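Local coordinates for putative two-component sensor histidine kinase protein (PDB 3HCY), which is a putative sensor histidine kinase, probably transferring a phosphoryl group from ATP to a protein histidine, and is represented here by its GAF domain, at residues E45-Q48 / R49-G53; A119-E122 / I123-L127. One frame throughout, in Å; residues are numbered along the deposited sequence.

Interaction 1: residues E45-Q48 / R49-G53; sequences EHYQ and RAVDG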
loop_
_atom_site.group_PDB
_atom_site.type_symbol
_atom_site.label_atom_id
_atom_site.label_comp_id
_atom_site.label_asym_id
_atom_site.label_seq_id
_atom_site.Cartn_x
_atom_site.Cartn_y
_atom_site.Cartn_z
ATOM N N GLU A 45 8.654 15.213 -18.490
ATOM C CA GLU A 45 8.409 14.404 -19.671
ATOM C C GLU A 45 9.660 14.204 -20.476
ATOM O O GLU A 45 9.941 13.118 -20.958
ATOM C CB GLU A 45 7.363 15.087 -20.488
ATOM C CG GLU A 45 6.011 14.953 -19.784
ATOM C CD GLU A 45 4.884 15.758 -20.413
ATOM O OE1 GLU A 45 5.128 16.589 -21.334
ATOM O OE2 GLU A 45 3.730 15.544 -19.968
ATOM N N HIS A 46 10.470 15.240 -20.557
ATOM C CA HIS A 46 11.734 15.099 -21.217
ATOM C C HIS A 46 12.440 13.907 -20.653
ATOM O O HIS A 46 12.900 13.066 -21.396
ATOM C CB HIS A 46 12.568 16.322 -21.014
ATOM C CG HIS A 46 13.859 16.288 -21.753
ATOM N ND1 HIS A 46 13.952 16.577 -23.103
ATOM C CD2 HIS A 46 15.127 16.033 -21.330
ATOM C CE1 HIS A 46 15.225 16.497 -23.476
ATOM N NE2 HIS A 46 15.956 16.158 -22.422
ATOM N N TYR A 47 12.512 13.812 -19.326
ATOM C CA TYR A 47 13.172 12.668 -18.719
ATOM C C TYR A 47 12.450 11.399 -19.087
ATOM O O TYR A 47 13.063 10.376 -19.322
ATOM C CB TYR A 47 13.226 12.788 -17.201
ATOM C CG TYR A 47 13.883 11.582 -16.492
ATOM C CD1 TYR A 47 13.119 10.653 -15.810
ATOM C CD2 TYR A 47 15.265 11.389 -16.498
ATOM C CE1 TYR A 47 13.704 9.570 -15.164
ATOM C CE2 TYR A 47 15.847 10.294 -15.840
ATOM C CZ TYR A 47 15.049 9.391 -15.179
ATOM O OH TYR A 47 15.585 8.282 -14.535
ATOM N N GLN A 48 11.137 11.457 -19.104
ATOM C CA GLN A 48 10.374 10.236 -19.229
ATOM C C GLN A 48 10.569 9.612 -20.612
ATOM O O GLN A 48 10.813 8.397 -20.711
ATOM C CB GLN A 48 8.889 10.497 -18.890
ATOM C CG GLN A 48 8.700 10.847 -17.425
ATOM C CD GLN A 48 7.314 11.179 -17.035
ATOM O OE1 GLN A 48 6.515 11.606 -17.867
ATOM N NE2 GLN A 48 7.009 11.015 -15.775
ATOM N N ARG A 49 10.515 10.455 -21.657
ATOM C CA ARG A 49 10.782 10.035 -23.026
ATOM C C ARG A 49 12.205 9.534 -23.126
ATOM O O ARG A 49 12.489 8.534 -23.754
ATOM C CB ARG A 49 10.611 11.203 -23.973
ATOM C CG ARG A 49 9.174 11.731 -24.180
ATOM C CD ARG A 49 9.091 12.711 -25.417
ATOM N NE ARG A 49 9.912 13.950 -25.256
ATOM C CZ ARG A 49 9.527 15.092 -24.646
ATOM N NH1 ARG A 49 8.300 15.254 -24.117
ATOM N NH2 ARG A 49 10.384 16.098 -24.572
ATOM N N ALA A 50 13.092 10.246 -22.452
ATOM C CA ALA A 50 14.518 9.981 -22.452
ATOM C C ALA A 50 14.845 8.569 -22.070
ATOM O O ALA A 50 15.669 7.936 -22.698
ATOM C CB ALA A 50 15.214 10.915 -21.491
ATOM N N VAL A 51 14.217 8.044 -21.045
ATOM C CA VAL A 51 14.732 6.850 -20.405
ATOM C C VAL A 51 13.850 5.642 -20.425
ATOM O O VAL A 51 14.048 4.738 -19.651
ATOM C CB VAL A 51 14.915 7.123 -18.948
ATOM C CG1 VAL A 51 15.730 8.326 -18.767
ATOM C CG2 VAL A 51 13.604 7.364 -18.347
ATOM N N ASP A 52 12.837 5.638 -21.256
ATOM C CA ASP A 52 12.000 4.479 -21.364
ATOM C C ASP A 52 12.917 3.353 -21.836
ATOM O O ASP A 52 13.982 3.620 -22.374
ATOM C CB ASP A 52 10.918 4.763 -22.385
ATOM C CG ASP A 52 9.773 5.535 -21.813
ATOM O OD1 ASP A 52 9.318 5.178 -20.734
ATOM O OD2 ASP A 52 9.302 6.487 -22.438
ATOM N N GLY A 53 12.523 2.103 -21.625
ATOM C CA GLY A 53 13.310 0.995 -22.112
ATOM C C GLY A 53 13.879 0.075 -21.067
ATOM O O GLY A 53 13.342 -0.997 -20.842
#
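Tyr47 turns its CG anti to the backbone N (chi1 178°), and Val51, four residues on, has CG1 anti to its carbonyl carbon, which places that methyl over one face of the phenol ring. The result is a CH-pi contact: Val51 CG1 stands 3.9 Å from the Tyr47 ring centroid, 24° off the normal, displaced toward CE2, while CG2 lies nearer CE1. On the exposed side, the Arg49 chain bends at chi3 and carries its guanidinium back over the first turn, one face above His46 CA. The His46 ring meets it almost at right angles (84°), with ND1 at the ring edge 3.9 Å from Arg49 NH2. In the backbone, Arg49 N bonds to Glu45 O (2.8 Å) and Ala50 N to His46 O (3.0 Å); Val51 N then makes only weak bonds, to Tyr47 O and Gln48 O, as the chain leaves the helix. Tyr47 and Val51 continue into packing against Ile85 and Ser84 of helix 79-88. The short helix is thus two-sided: the apolar contact lies on the side that faces helix 79-88, whereas Glu45 OE1 and Arg49 NH1, 4.4 Å apart and beyond a salt bridge, allow at most a weak, solvent-screened attraction, probably adding little.

Interaction 2: residues A119-E122 / I123-L127; sequences ADSE and IGMAL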
loop_
_atom_site.group_PDB
_atom_site.type_symbol
_atom_site.label_atom_id
_atom_site.label_comp_id
_atom_site.label_asym_id
_atom_site.label_seq_id
_atom_site.Cartn_x
_atom_site.Cartn_y
_atom_site.Cartn_z
ATOM N N ALA A 119 18.039 3.520 4.276
ATOM C CA ALA A 119 17.739 2.971 5.591
ATOM C C ALA A 119 16.799 1.787 5.469
ATOM O O ALA A 119 15.857 1.804 4.672
ATOM C CB ALA A 119 17.131 4.034 6.438
ATOM N N ASP A 120 17.058 0.754 6.264
ATOM C CA ASP A 120 16.267 -0.488 6.227
ATOM C C ASP A 120 14.795 -0.243 6.368
ATOM O O ASP A 120 13.979 -0.698 5.551
ATOM C CB ASP A 120 16.709 -1.375 7.338
ATOM C CG ASP A 120 18.040 -1.915 7.072
ATOM O OD1 ASP A 120 18.412 -1.790 5.899
ATOM O OD2 ASP A 120 18.740 -2.372 8.016
ATOM N N SER A 121 14.471 0.502 7.414
ATOM C CA SER A 121 13.131 0.962 7.636
ATOM C C SER A 121 12.452 1.452 6.325
ATOM O O SER A 121 11.347 0.980 6.044
ATOM C CB SER A 121 13.166 2.026 8.742
ATOM O OG SER A 121 12.081 2.937 8.668
ATOM N N GLU A 122 13.078 2.351 5.528
ATOM C CA GLU A 122 12.376 2.928 4.366
ATOM C C GLU A 122 12.266 1.895 3.271
ATOM O O GLU A 122 11.238 1.806 2.593
ATOM C CB GLU A 122 12.962 4.239 3.825
ATOM C CG GLU A 122 12.840 5.463 4.770
ATOM C CD GLU A 122 13.516 6.824 4.248
ATOM O OE1 GLU A 122 14.275 6.844 3.216
ATOM O OE2 GLU A 122 13.316 7.866 4.921
ATOM N N ILE A 123 13.289 1.073 3.124
ATOM C CA ILE A 123 13.201 -0.069 2.206
ATOM C C ILE A 123 11.946 -0.927 2.539
ATOM O O ILE A 123 11.103 -1.239 1.667
ATOM C CB ILE A 123 14.542 -0.900 2.241
ATOM C CG1 ILE A 123 15.688 -0.039 1.634
ATOM C CG2 ILE A 123 14.374 -2.246 1.526
ATOM C CD1 ILE A 123 17.137 -0.412 1.984
ATOM N N GLY A 124 11.794 -1.267 3.814
ATOM C CA GLY A 124 10.640 -2.037 4.252
ATOM C C GLY A 124 9.338 -1.321 3.951
ATOM O O GLY A 124 8.389 -1.908 3.447
ATOM N N MET A 125 9.274 -0.045 4.288
ATOM C CA MET A 125 8.098 0.709 3.948
ATOM C C MET A 125 7.836 0.590 2.416
ATOM O O MET A 125 6.725 0.218 2.034
ATOM C CB MET A 125 8.237 2.144 4.450
ATOM C CG MET A 125 7.922 2.238 5.930
ATOM S SD MET A 125 8.118 3.886 6.598
ATOM C CE MET A 125 9.866 4.150 6.250
ATOM N N ALA A 126 8.870 0.812 1.578
ATOM C CA ALA A 126 8.751 0.866 0.096
ATOM C C ALA A 126 8.252 -0.456 -0.535
ATOM O O ALA A 126 7.333 -0.476 -1.422
ATOM C CB ALA A 126 10.084 1.216 -0.495
ATOM N N LEU A 127 8.864 -1.548 -0.062
ATOM C CA LEU A 127 8.429 -2.890 -0.412
ATOM C C LEU A 127 6.974 -3.083 -0.127
ATOM O O LEU A 127 6.222 -3.666 -0.931
ATOM C CB LEU A 127 9.203 -3.915 0.394
ATOM C CG LEU A 127 10.614 -4.107 -0.139
ATOM C CD1 LEU A 127 11.540 -4.671 0.899
ATOM C CD2 LEU A 127 10.547 -4.971 -1.399
#
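Met125 and Glu122 meet without a ring or guanidinium between them, and the one flat group at hand, the Glu122 carboxylate, is not what Met125 touches: its faces and edges meet nothing of residues 123-127, and the contact falls on the aliphatic root of the side chain. The Met125 chain runs out extended and then bends at chi3 (-60°), which folds the terminal methyl back over the preceding turn. There CE lies 3.4 Å from Glu122 CA and 3.6 Å from Glu122 CG, and it also rests 3.5 Å from Ser121 OG. These are van der Waals contacts between a methyl and its helical neighbours three and four residues back.

The setting illustrates how a helix begins. Ala119 occupies the N-cap position, and its side chain has no acceptor for the first N-H groups; its carbonyl takes the first regular helical bond, from Ile123 N at 3.1 Å, and a weak one from Glu122 N. The ladder continues with Gly124 N to Asp120 O at 2.8 Å, Met125 N to Ser121 O at 2.9 Å and Ala126 N to Glu122 O at 2.8 Å. Ile123 turns its CD1 back to within 3.7 Å of Ala119 O, laying aliphatic carbon beside the first carbonyl. Asp120 and Glu122 place two acidic groups in the first turn, where negative charge would suit the positive end of the helix dipole.

This turn opens helix 120-146, which packs against helix 5-19: Glu122, Met125 and Ala126 all touch Leu19. Ile123 meets Phe118 and Leu127 meets Pro66, joining the turn to nearby loops, while Met125 also packs on Thr128 of the second subunit, bringing the start of the helix to the dimer contact.

Overall arrangement
From the N terminus the chain passes helix 5-19 and strands 23-29 and 35-41 before it reaches interaction 1, at helix 45-50; helix 79-88 and three further strands intervene before interaction 2 opens helix 120-146. Each contact closes no more than a helical turn, and since they follow in series neither nests in nor crosses the other. Their centres lie 26 Å apart and their nearest atoms about 17 Å, on opposite sides of the chain's centre. Interaction 1 ties the short helix to strand 35-41 and helix 79-88; interaction 2 joins the two terminal helices and reaches the second subunit. Both belong to the GAF domain.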